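Local coordinates for probable 2-phosphosulfolactate phosphatase (Clostridium acetobutylicum, PDB 1VR0), which probably hydrolyses (2R)-O-phospho-3-sulfolactate to (2R)-3-sulfolactate and phosphate, with magnesium as cofactor, at residues V29-V35 with T126-L131; I46-N51 with V235-P239; V58-T62 with T118-K122; S134-E139 with C170-I174; I175-M179 with A194-Y198. One frame throughout, in Å; residues are numbered along the deposited sequence.

Contact 1 pairs neighbouring strands of the seven-stranded mixed sheet; contact 4, about 17 Å away between centres, lies in the turn that leads from strand 129-133 to helix 138-148. Helix 165-181 serves both contact 4 and contact 5, whose centres are about 9 Å apart and whose segments touch. Contact 2 sets helix 42-51 against the approach to strand 240-242 and touches contact 4. The three-stranded parallel sheet enters at contact 3, which meets contact 2 through Ile46 and Ile121 but lies about 26 Å from contact 5 between centres. Along the chain, contact 3 falls between the segments of contact 1, contacts 4 and 5 follow, and contact 2 spans all three. None includes a residue binding magnesium or sulfolactate.

Contact 1: V29-V35 with T126-L131; sequences VKNKTAV and TARDIL
Thr33, Ala34 and Val35 pair in parallel register with Asp129, Ile130 and Leu131; the axes of 33-35 and 129-131 lie 4.7 Å apart and their directions differ by 21°. Ala34 provides both central rungs: its N donates to Asp129 O at 2.8 Å, and its O receives Leu131 N at 2.7 Å. Toward the strand starts, Asp129 N reaches Lys32 O at 3.3 Å, an oxygen that also takes a weak bond from Arg128 N. The type II turn from Val29 to Lys32 then lets Asn31 N meet Thr126 O at 3.1 Å. These strands sit inside a mixed sheet: on its other edge 33-37 pairs with parallel strand 152-156, while Ile130 bonds to Tyr241 of antiparallel strand 240-242, so the change from parallel to antiparallel pairing falls at 129-133. Thr33 and Asp129 share one face with Val35 and Leu131. A chi1 of -65° sets the Thr33 methyl CG2 3.8 Å from Leu131 CD1, which lies across both it and Val35 CG2. The same torsion leaves Thr33 OG1 to accept from a water at 2.7 Å, and that water also donates to Asp129 OD2 at 2.6 Å. On the opposite face the Ala34 methyl rests against that of Ala127, with a branch of Val29 alongside. Asn31 O lies over one face of the Arg128 guanidinium, off-centre over the group, and accepts a bond from Asn150.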
# COMPACT_ATOMS: atom_id res chain seq x y z
N VAL A 29 -12.65 -3.24 -7.19
CA VAL A 29 -13.51 -4.10 -6.40
C VAL A 29 -14.64 -4.73 -7.23
O VAL A 29 -14.93 -5.90 -7.06
CB VAL A 29 -14.02 -3.31 -5.18
CG1 VAL A 29 -15.33 -3.79 -4.72
CG2 VAL A 29 -13.06 -3.48 -4.05
N LYS A 30 -15.23 -3.97 -8.16
CA LYS A 30 -16.45 -4.43 -8.80
C LYS A 30 -16.29 -5.79 -9.51
O LYS A 30 -15.25 -6.08 -10.07
CB LYS A 30 -17.08 -3.37 -9.70
CG LYS A 30 -16.11 -2.72 -10.63
CD LYS A 30 -16.83 -2.14 -11.85
CE LYS A 30 -15.83 -1.54 -12.86
NZ LYS A 30 -16.69 -1.26 -14.02
N ASN A 31 -17.32 -6.63 -9.36
CA ASN A 31 -17.43 -7.97 -9.94
C ASN A 31 -16.40 -8.99 -9.49
O ASN A 31 -16.39 -10.11 -10.00
CB ASN A 31 -17.50 -7.91 -11.46
CG ASN A 31 -18.41 -6.78 -11.97
OD1 ASN A 31 -19.51 -6.57 -11.46
ND2 ASN A 31 -17.93 -6.03 -12.97
N LYS A 32 -15.58 -8.65 -8.50
CA LYS A 32 -14.58 -9.58 -7.99
C LYS A 32 -15.04 -10.33 -6.74
O LYS A 32 -16.10 -10.08 -6.21
CB LYS A 32 -13.27 -8.82 -7.69
CG LYS A 32 -12.66 -8.28 -8.95
CD LYS A 32 -11.37 -7.58 -8.69
CE LYS A 32 -10.66 -7.27 -10.00
NZ LYS A 32 -9.20 -7.11 -9.67
N THR A 33 -14.24 -11.28 -6.29
CA THR A 33 -14.40 -11.83 -4.95
C THR A 33 -13.62 -10.88 -4.04
O THR A 33 -12.40 -10.80 -4.13
CB THR A 33 -13.82 -13.26 -4.85
OG1 THR A 33 -14.56 -14.15 -5.68
CG2 THR A 33 -13.87 -13.78 -3.46
N ALA A 34 -14.33 -10.12 -3.20
CA ALA A 34 -13.67 -9.23 -2.23
C ALA A 34 -13.59 -9.90 -0.86
O ALA A 34 -14.57 -10.44 -0.38
CB ALA A 34 -14.40 -7.92 -2.11
N VAL A 35 -12.42 -9.85 -0.24
CA VAL A 35 -12.25 -10.41 1.07
C VAL A 35 -11.91 -9.26 2.01
O VAL A 35 -10.88 -8.63 1.87
CB VAL A 35 -11.11 -11.42 1.06
CG1 VAL A 35 -10.86 -11.96 2.47
CG2 VAL A 35 -11.41 -12.56 0.07
N THR A 126 -19.72 -3.18 -4.46
CA THR A 126 -19.86 -3.50 -5.88
C THR A 126 -19.25 -4.84 -6.27
O THR A 126 -19.30 -5.20 -7.45
CB THR A 126 -19.24 -2.39 -6.75
OG1 THR A 126 -17.90 -2.10 -6.29
CG2 THR A 126 -20.11 -1.13 -6.68
N ALA A 127 -18.64 -5.55 -5.31
CA ALA A 127 -18.00 -6.82 -5.61
C ALA A 127 -19.06 -7.85 -5.91
O ALA A 127 -20.20 -7.71 -5.46
CB ALA A 127 -17.16 -7.28 -4.43
N ARG A 128 -18.71 -8.89 -6.66
CA ARG A 128 -19.64 -9.99 -6.88
C ARG A 128 -19.95 -10.74 -5.57
O ARG A 128 -21.10 -11.10 -5.30
CB ARG A 128 -19.12 -10.97 -7.91
CG ARG A 128 -20.13 -12.06 -8.28
CD ARG A 128 -19.52 -13.10 -9.15
NE ARG A 128 -19.25 -12.59 -10.49
CZ ARG A 128 -18.52 -13.23 -11.40
NH1 ARG A 128 -17.96 -14.40 -11.13
NH2 ARG A 128 -18.34 -12.67 -12.59
N ASP A 129 -18.90 -11.01 -4.78
CA ASP A 129 -19.05 -11.67 -3.49
C ASP A 129 -18.20 -10.95 -2.51
O ASP A 129 -17.02 -10.78 -2.78
CB ASP A 129 -18.57 -13.12 -3.56
CG ASP A 129 -19.47 -13.99 -4.42
OD1 ASP A 129 -20.59 -14.28 -3.97
OD2 ASP A 129 -19.05 -14.39 -5.55
N ILE A 130 -18.77 -10.54 -1.37
CA ILE A 130 -17.99 -10.00 -0.26
C ILE A 130 -17.83 -11.04 0.85
O ILE A 130 -18.79 -11.38 1.53
CB ILE A 130 -18.61 -8.74 0.37
CG1 ILE A 130 -18.74 -7.61 -0.64
CG2 ILE A 130 -17.75 -8.30 1.58
CD1 ILE A 130 -20.05 -7.56 -1.31
N LEU A 131 -16.62 -11.51 1.05
CA LEU A 131 -16.30 -12.47 2.11
C LEU A 131 -15.71 -11.79 3.32
O LEU A 131 -15.04 -10.78 3.21
CB LEU A 131 -15.29 -13.50 1.61
CG LEU A 131 -15.67 -14.25 0.34
CD1 LEU A 131 -14.57 -15.25 -0.02
CD2 LEU A 131 -17.03 -14.98 0.49
O HOH W 1 -16.90 -13.89 -6.93

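Contact 2: I46-N51 with V235-P239; sequences ITTALN and VKLVP
Val235 points its two methyls at the helix, where Thr47 and Asn51 stand one turn apart; CG1 touches both of them, CG2 only Asn51. The CG1 branch comes obliquely upon Thr47 CG2, with Val235 CG1 3.5 Å from it, whereas the Asn51 and Val235 side chains run head-on toward each other. There the two branches divide the amide: Val235 CG1 lies 3.7 Å from Asn51 OD1, and Val235 CG2 lies 3.8 Å from Asn51 ND2. Asn51 extends this way because its CG is anti to the backbone N (chi1 -169°), which carries the amide out from the helix toward the 235-239 segment. Leu237 works differently, laying one methyl on the helix backbone. Its CD2 is 3.6 Å from Leu50 C and equally close to Asn51 N, with Leu50 CB a little farther off. Pro239 completes the row: its CB lies 3.8 Å from Leu50 CD1, the two side chains slanting across one another, and its CG faces Thr47 CA at 4.1 Å. No hydrogen bond joins the segments, so the fit depends on shape; the hydroxyl of Thr47 bonds within its own helix, to Thr43 O. Polar ties run to a third element instead, since Leu237 O accepts from Asn137 ND2 and Val235 pairs by backbone with Leu136. This is helix-against-loop packing, joining helix 42-51, which directly follows the sulfolactate-binding residues Leu40 and Arg41, to the irregular connection leading into strand 240-242.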
# COMPACT_ATOMS: atom_id res chain seq x y z
N ILE A 46 -17.01 -10.67 13.84
CA ILE A 46 -18.04 -11.16 12.95
C ILE A 46 -17.92 -12.69 12.75
O ILE A 46 -18.91 -13.41 12.86
CB ILE A 46 -18.00 -10.45 11.61
CG1 ILE A 46 -18.45 -9.00 11.80
CG2 ILE A 46 -18.90 -11.14 10.60
CD1 ILE A 46 -17.81 -8.05 10.86
N THR A 47 -16.70 -13.14 12.47
CA THR A 47 -16.42 -14.53 12.24
C THR A 47 -16.79 -15.40 13.46
O THR A 47 -17.41 -16.45 13.32
CB THR A 47 -14.92 -14.70 11.93
OG1 THR A 47 -14.61 -14.05 10.70
CG2 THR A 47 -14.55 -16.19 11.79
N THR A 48 -16.41 -14.94 14.65
CA THR A 48 -16.66 -15.66 15.86
C THR A 48 -18.18 -15.72 16.17
O THR A 48 -18.74 -16.79 16.45
CB THR A 48 -15.86 -15.02 17.02
OG1 THR A 48 -14.47 -15.14 16.75
CG2 THR A 48 -16.17 -15.68 18.36
N ALA A 49 -18.82 -14.58 16.09
CA ALA A 49 -20.21 -14.48 16.42
C ALA A 49 -21.06 -15.41 15.57
O ALA A 49 -21.89 -16.16 16.10
CB ALA A 49 -20.66 -13.06 16.24
N LEU A 50 -20.83 -15.37 14.25
CA LEU A 50 -21.56 -16.20 13.31
C LEU A 50 -21.30 -17.69 13.49
O LEU A 50 -22.22 -18.49 13.43
CB LEU A 50 -21.27 -15.75 11.87
CG LEU A 50 -22.14 -14.53 11.57
CD1 LEU A 50 -21.54 -13.65 10.58
CD2 LEU A 50 -23.53 -14.97 11.13
N ASN A 51 -20.05 -18.03 13.77
CA ASN A 51 -19.66 -19.37 14.14
C ASN A 51 -20.35 -19.86 15.42
O ASN A 51 -20.55 -21.04 15.58
CB ASN A 51 -18.15 -19.43 14.36
CG ASN A 51 -17.64 -20.84 14.50
OD1 ASN A 51 -17.82 -21.66 13.61
ND2 ASN A 51 -17.02 -21.12 15.63
N VAL A 235 -12.07 -21.42 12.91
CA VAL A 235 -13.43 -21.29 12.40
C VAL A 235 -13.48 -21.75 10.94
O VAL A 235 -12.65 -21.34 10.14
CB VAL A 235 -13.92 -19.84 12.57
CG1 VAL A 235 -15.26 -19.63 11.87
CG2 VAL A 235 -13.99 -19.49 14.09
N LYS A 236 -14.44 -22.62 10.62
CA LYS A 236 -14.59 -23.22 9.27
C LYS A 236 -15.66 -22.51 8.44
O LYS A 236 -15.98 -22.93 7.35
CB LYS A 236 -14.96 -24.70 9.37
CG LYS A 236 -14.03 -25.56 10.25
CD LYS A 236 -12.54 -25.37 9.92
CE LYS A 236 -11.65 -26.13 10.94
NZ LYS A 236 -10.22 -26.07 10.55
N LEU A 237 -16.17 -21.42 8.97
CA LEU A 237 -17.25 -20.67 8.38
C LEU A 237 -16.70 -19.45 7.63
O LEU A 237 -15.74 -18.80 8.10
CB LEU A 237 -18.10 -20.14 9.52
CG LEU A 237 -19.57 -20.10 9.31
CD1 LEU A 237 -20.11 -21.51 9.40
CD2 LEU A 237 -20.12 -19.19 10.40
N VAL A 238 -17.32 -19.13 6.49
CA VAL A 238 -16.96 -17.93 5.76
C VAL A 238 -18.14 -16.99 5.64
O VAL A 238 -18.91 -17.08 4.71
CB VAL A 238 -16.48 -18.25 4.37
CG1 VAL A 238 -16.06 -16.97 3.66
CG2 VAL A 238 -15.31 -19.23 4.44
N PRO A 239 -18.27 -16.05 6.56
CA PRO A 239 -19.39 -15.14 6.45
C PRO A 239 -19.37 -14.33 5.17
O PRO A 239 -18.31 -14.06 4.60
CB PRO A 239 -19.24 -14.20 7.65
CG PRO A 239 -18.29 -14.88 8.57
CD PRO A 239 -17.40 -15.72 7.71

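Contact 3: V58-T62 with T118-K122; sequences VPVLT and TRAIK
Val60 O is approached by two threonine hydroxyls: it has a hydrogen bond with Thr113 OG1, and Thr118 OG1 lies 3.3 Å away in a weak bond. The firmer partner of Thr118 OG1 is Thr114 N. With chi1 at 64°, this hydroxyl faces Val60 while the methyl Thr118 CG2 is left to meet Pro59 CB at 4.1 Å. The proline ring also meets Ile121, one turn on, with Pro59 CG 4.2 Å from Ile121 CG2. Leu61 CD2 settles against the helix backbone and the root of Lys122 together: 3.7 Å to Thr118 O, and the same to Lys122 CG. Lys122 bends at its second and third torsions, so that CE passes Pro59 O at 3.7 Å and NZ goes on to Tyr241 OH. Arg119 likewise sends its charge away, into a salt bridge with Asp22. Charged groups thus lend mainly their aliphatic parts here, which implies that segment 58-62 is held chiefly by apolar packing, with one weak polar link, to helix 117-123, a helix that begins right after the sulfolactate-binding residues Thr115 and Asn116.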
# COMPACT_ATOMS: atom_id res chain seq x y z
N VAL A 58 -25.48 -7.10 11.03
CA VAL A 58 -25.79 -5.94 10.20
C VAL A 58 -24.78 -4.82 10.52
O VAL A 58 -24.90 -4.16 11.55
CB VAL A 58 -27.19 -5.41 10.50
CG1 VAL A 58 -27.50 -4.20 9.61
CG2 VAL A 58 -28.22 -6.49 10.37
N PRO A 59 -23.77 -4.61 9.64
CA PRO A 59 -22.81 -3.55 9.80
C PRO A 59 -23.35 -2.19 9.36
O PRO A 59 -23.96 -2.06 8.31
CB PRO A 59 -21.67 -3.99 8.88
CG PRO A 59 -22.29 -4.74 7.85
CD PRO A 59 -23.48 -5.41 8.44
N VAL A 60 -23.13 -1.17 10.18
CA VAL A 60 -23.54 0.19 9.87
C VAL A 60 -22.39 1.18 10.16
O VAL A 60 -21.40 0.86 10.84
CB VAL A 60 -24.80 0.59 10.63
CG1 VAL A 60 -25.93 -0.39 10.32
CG2 VAL A 60 -24.56 0.69 12.13
N LEU A 61 -22.52 2.39 9.64
CA LEU A 61 -21.45 3.37 9.72
C LEU A 61 -21.60 4.31 10.93
O LEU A 61 -20.61 4.82 11.43
CB LEU A 61 -21.34 4.15 8.39
CG LEU A 61 -20.96 3.32 7.14
CD1 LEU A 61 -20.67 4.21 5.97
CD2 LEU A 61 -19.79 2.33 7.34
N THR A 62 -22.81 4.54 11.41
CA THR A 62 -22.96 5.48 12.51
C THR A 62 -23.73 4.87 13.65
O THR A 62 -24.53 3.96 13.45
CB THR A 62 -23.66 6.81 12.08
OG1 THR A 62 -25.06 6.59 11.84
CG2 THR A 62 -23.03 7.33 10.84
N THR A 118 -16.20 -2.02 9.53
CA THR A 118 -17.54 -1.78 8.98
C THR A 118 -17.53 -0.84 7.77
O THR A 118 -18.33 -1.03 6.84
CB THR A 118 -18.55 -1.30 10.11
OG1 THR A 118 -18.19 -0.03 10.70
CG2 THR A 118 -18.67 -2.39 11.19
N ARG A 119 -16.60 0.13 7.77
CA ARG A 119 -16.36 1.02 6.61
C ARG A 119 -15.85 0.24 5.36
O ARG A 119 -16.30 0.45 4.22
CB ARG A 119 -15.33 2.10 7.01
CG ARG A 119 -15.74 2.95 8.26
CD ARG A 119 -14.67 4.04 8.69
NE ARG A 119 -13.96 4.60 7.53
CZ ARG A 119 -12.64 4.60 7.32
NH1 ARG A 119 -11.75 4.13 8.21
NH2 ARG A 119 -12.19 5.13 6.20
N ALA A 120 -14.89 -0.66 5.59
CA ALA A 120 -14.34 -1.49 4.53
C ALA A 120 -15.42 -2.40 3.89
O ALA A 120 -15.43 -2.65 2.66
CB ALA A 120 -13.20 -2.33 5.07
N ILE A 121 -16.33 -2.91 4.73
CA ILE A 121 -17.39 -3.81 4.25
C ILE A 121 -18.33 -3.04 3.31
O ILE A 121 -18.48 -3.39 2.15
CB ILE A 121 -18.16 -4.50 5.44
CG1 ILE A 121 -17.22 -5.44 6.18
CG2 ILE A 121 -19.32 -5.32 4.91
CD1 ILE A 121 -17.70 -5.86 7.59
N LYS A 122 -18.88 -1.95 3.80
CA LYS A 122 -19.68 -1.07 2.97
C LYS A 122 -18.96 -0.60 1.72
O LYS A 122 -19.58 -0.49 0.67
CB LYS A 122 -20.15 0.14 3.79
CG LYS A 122 -21.08 -0.20 4.99
CD LYS A 122 -22.33 -0.98 4.54
CE LYS A 122 -23.63 -0.39 5.08
NZ LYS A 122 -24.75 -0.73 4.14

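Contact 4: S134-E139 with C170-I174; sequences SVLNGE and CSGYI
Cys170 and Tyr173 each carry the first side-chain atom beyond CB anti to the backbone N, with chi1 at -176° and 167°, and this throws thiol and ring from one side of helix 165-181 onto the segment 134-139. The sulfur settles near the start of that segment: Cys170 SG lies 3.5 Å from Val135 N and 3.7 Å from the methyl Val135 CG2. Tyr173 reaches farther along. Val135 O stands at the ring edge, near its plane, 3.6 Å from Tyr173 CE2, and Gly138 CA approaches the same carbon obliquely at 3.8 Å. Having no side chain, Gly138 permits the ring to lie this close to its backbone, while Ile174 CG1 meets Gly138 CA at 3.9 Å. The phenol end of Tyr173 passes Glu139, where Glu139 CG lies 3.6 Å from Tyr173 OH; carboxylate and ring planes stand 86° apart, and the acid turns on to a salt bridge with Arg181. No hydrogen bond crosses between the segments. The turn has its own internal ties: it is a type I turn from Val135 to Gly138, and Asn137 OD1 accepts a weak bond from Ser134 N at 3.0 Å, while Asn137 ND2 bonds to Ile132 O. Helix 165-181 carries the magnesium ligand Asp167 one turn before Ser171, whose hydroxyl bonds to Asp167 O. The contact thus joins the start of a beta-alpha-beta crossover, strand 129-133 through helix 138-148 to parallel strand 152-156, to the following helix 165-181, which leads on from 152-156 to parallel strand 185-187.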
# COMPACT_ATOMS: atom_id res chain seq x y z
N SER A 134 -10.36 -13.43 8.35
CA SER A 134 -9.60 -13.19 9.57
C SER A 134 -8.60 -14.31 9.65
O SER A 134 -8.68 -15.28 8.86
CB SER A 134 -10.53 -13.22 10.78
OG SER A 134 -11.16 -14.50 10.95
N VAL A 135 -7.70 -14.24 10.62
CA VAL A 135 -6.81 -15.38 10.87
C VAL A 135 -7.60 -16.62 11.23
O VAL A 135 -7.26 -17.74 10.83
CB VAL A 135 -5.76 -15.07 11.99
CG1 VAL A 135 -4.78 -16.22 12.18
CG2 VAL A 135 -4.98 -13.85 11.63
N LEU A 136 -8.66 -16.42 11.99
CA LEU A 136 -9.46 -17.52 12.54
C LEU A 136 -10.08 -18.39 11.45
O LEU A 136 -10.19 -19.58 11.64
CB LEU A 136 -10.59 -16.97 13.40
CG LEU A 136 -10.20 -16.10 14.58
CD1 LEU A 136 -11.40 -15.27 15.02
CD2 LEU A 136 -9.67 -16.98 15.69
N ASN A 137 -10.50 -17.78 10.34
CA ASN A 137 -11.10 -18.55 9.24
C ASN A 137 -10.33 -18.47 7.92
O ASN A 137 -10.89 -18.72 6.85
CB ASN A 137 -12.57 -18.16 9.05
CG ASN A 137 -12.76 -16.79 8.46
OD1 ASN A 137 -11.84 -15.99 8.43
ND2 ASN A 137 -13.96 -16.51 7.98
N GLY A 138 -9.04 -18.19 8.01
CA GLY A 138 -8.18 -18.02 6.84
C GLY A 138 -8.21 -19.18 5.87
O GLY A 138 -8.46 -18.98 4.69
N GLU A 139 -8.00 -20.39 6.36
CA GLU A 139 -8.05 -21.56 5.50
C GLU A 139 -9.41 -21.70 4.81
O GLU A 139 -9.48 -21.96 3.59
CB GLU A 139 -7.74 -22.84 6.29
CG GLU A 139 -6.31 -22.97 6.83
CD GLU A 139 -5.28 -23.46 5.80
OE1 GLU A 139 -5.64 -23.79 4.66
OE2 GLU A 139 -4.08 -23.53 6.12
N CYS A 170 -2.24 -10.77 7.67
CA CYS A 170 -3.39 -11.64 7.61
C CYS A 170 -3.78 -11.87 6.16
O CYS A 170 -4.08 -12.99 5.80
CB CYS A 170 -4.55 -11.03 8.38
SG CYS A 170 -5.97 -12.15 8.45
N SER A 171 -3.72 -10.82 5.34
CA SER A 171 -3.90 -10.98 3.88
C SER A 171 -2.93 -11.99 3.31
O SER A 171 -3.29 -12.84 2.53
CB SER A 171 -3.68 -9.70 3.14
OG SER A 171 -4.51 -8.66 3.61
N GLY A 172 -1.67 -11.86 3.71
CA GLY A 172 -0.61 -12.76 3.28
C GLY A 172 -0.86 -14.19 3.65
O GLY A 172 -0.61 -15.08 2.85
N TYR A 173 -1.35 -14.42 4.86
CA TYR A 173 -1.66 -15.76 5.30
C TYR A 173 -2.72 -16.38 4.42
O TYR A 173 -2.60 -17.56 4.02
CB TYR A 173 -2.17 -15.71 6.75
CG TYR A 173 -2.82 -16.95 7.24
CD1 TYR A 173 -2.19 -18.18 7.16
CD2 TYR A 173 -4.07 -16.89 7.86
CE1 TYR A 173 -2.79 -19.32 7.67
CE2 TYR A 173 -4.67 -18.01 8.36
CZ TYR A 173 -4.04 -19.22 8.27
OH TYR A 173 -4.68 -20.35 8.77
N ILE A 174 -3.74 -15.59 4.10
CA ILE A 174 -4.86 -16.08 3.32
C ILE A 174 -4.41 -16.37 1.88
O ILE A 174 -4.78 -17.39 1.31
CB ILE A 174 -6.02 -15.09 3.42
CG1 ILE A 174 -6.56 -15.13 4.86
CG2 ILE A 174 -7.12 -15.42 2.43
CD1 ILE A 174 -7.72 -14.24 5.16

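Contact 5: I175-M179 with A194-Y198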
# COMPACT_ATOMS: atom_id res chain seq x y z
N ILE A 175 -3.62 -15.46 1.32
CA ILE A 175 -3.08 -15.64 -0.02
C ILE A 175 -2.26 -16.93 -0.04
O ILE A 175 -2.38 -17.74 -0.94
CB ILE A 175 -2.24 -14.42 -0.41
CG1 ILE A 175 -3.17 -13.23 -0.64
CG2 ILE A 175 -1.39 -14.69 -1.64
CD1 ILE A 175 -2.46 -11.88 -0.62
N ASN A 176 -1.46 -17.14 1.00
CA ASN A 176 -0.67 -18.34 1.10
C ASN A 176 -1.51 -19.59 1.08
O ASN A 176 -1.12 -20.57 0.50
CB ASN A 176 0.16 -18.32 2.37
CG ASN A 176 1.35 -19.24 2.27
OD1 ASN A 176 1.34 -20.35 2.78
ND2 ASN A 176 2.34 -18.81 1.54
N CYS A 177 -2.64 -19.55 1.77
CA CYS A 177 -3.57 -20.67 1.84
C CYS A 177 -4.23 -20.94 0.49
O CYS A 177 -4.55 -22.10 0.16
CB CYS A 177 -4.66 -20.38 2.87
SG CYS A 177 -4.14 -20.38 4.63
N VAL A 178 -4.46 -19.87 -0.27
CA VAL A 178 -4.95 -20.02 -1.62
C VAL A 178 -3.89 -20.72 -2.47
O VAL A 178 -4.22 -21.61 -3.25
CB VAL A 178 -5.34 -18.67 -2.25
CG1 VAL A 178 -5.60 -18.83 -3.77
CG2 VAL A 178 -6.57 -18.10 -1.57
N MSE A 179 -2.64 -20.33 -2.29
CA MSE A 179 -1.54 -20.92 -3.02
C MSE A 179 -1.33 -22.39 -2.68
O MSE A 179 -0.96 -23.17 -3.54
CB MSE A 179 -0.26 -20.19 -2.74
CG MSE A 179 -0.29 -18.74 -3.16
SE MSE A 179 1.47 -17.82 -2.83
CE MSE A 179 2.31 -19.05 -4.49
N ALA A 194 2.58 -8.93 0.69
CA ALA A 194 1.88 -9.44 1.86
C ALA A 194 2.23 -10.91 2.09
O ALA A 194 2.57 -11.29 3.21
CB ALA A 194 0.40 -9.32 1.70
N GLN A 195 2.14 -11.72 1.05
CA GLN A 195 2.45 -13.13 1.17
C GLN A 195 3.88 -13.34 1.66
O GLN A 195 4.14 -14.22 2.47
CB GLN A 195 2.19 -13.80 -0.19
CG GLN A 195 2.21 -15.32 -0.16
CD GLN A 195 3.58 -15.89 -0.29
OE1 GLN A 195 4.47 -15.25 -0.87
NE2 GLN A 195 3.80 -17.08 0.30
N TYR A 196 4.79 -12.49 1.18
CA TYR A 196 6.19 -12.55 1.57
C TYR A 196 6.37 -12.28 3.06
O TYR A 196 7.12 -13.02 3.73
CB TYR A 196 7.03 -11.53 0.78
CG TYR A 196 8.43 -11.42 1.34
CD1 TYR A 196 9.35 -12.44 1.15
CD2 TYR A 196 8.82 -10.30 2.09
CE1 TYR A 196 10.64 -12.35 1.69
CE2 TYR A 196 10.10 -10.20 2.62
CZ TYR A 196 11.01 -11.23 2.42
OH TYR A 196 12.28 -11.14 2.97
N VAL A 197 5.68 -11.25 3.55
CA VAL A 197 5.72 -10.88 4.95
C VAL A 197 5.19 -12.03 5.80
O VAL A 197 5.80 -12.38 6.86
CB VAL A 197 4.89 -9.60 5.23
CG1 VAL A 197 4.76 -9.33 6.73
CG2 VAL A 197 5.51 -8.41 4.54
N TYR A 198 4.08 -12.62 5.36
CA TYR A 198 3.52 -13.77 6.07
C TYR A 198 4.49 -14.95 6.04
O TYR A 198 4.85 -15.49 7.08
CB TYR A 198 2.16 -14.22 5.51
CG TYR A 198 1.83 -15.57 6.04
CD1 TYR A 198 1.38 -15.70 7.34
CD2 TYR A 198 2.09 -16.73 5.29
CE1 TYR A 198 1.14 -16.96 7.89
CE2 TYR A 198 1.83 -18.00 5.84
CZ TYR A 198 1.35 -18.10 7.14
OH TYR A 198 1.08 -19.31 7.74
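Two helices cross here at nearly a right angle on the outer part of the fold: the directions of 175-179 and 194-198 differ by 91°, and their axes come no nearer than 10.1 Å. That wide spacing is filled by side chains, above all by Gln195, which enters a niche between Ile175, Asn176 and Met179. The Gln195 side chain starts out opposite its own amide nitrogen (chi1 -169°), which sends it off its helix toward the partner before it bends at the second torsion. On one flank Ile175 CG2 lies 3.9 Å from Gln195 CG, the branches slanting past each other. On another, the side chain of Met179, a selenomethionine, crosses that of Gln195 at about a right angle, with Met179 SE 3.7 Å from Gln195 CG. The amide groups of Asn176 and Gln195 come together almost coplanar. Asn176 also touches Tyr198, its CB 3.8 Å from Tyr198 CD2, the two side chains running crosswise. The tyrosine oxygen is engaged by Lys232, and its ring meets that of Tyr173. Ile175 CD1 and Ala194 CB are barely in touch at 4.5 Å. Tyr196, directed away from this crossing, bonds through its hydroxyl to Thr200 of the second subunit and meets Phe207 of that subunit edge-to-face. Helix 189-199 is therefore an interface helix, packed crosswise on helix 165-181 of its own chain with one side and contributing with another to the contact between subunits of the dimer.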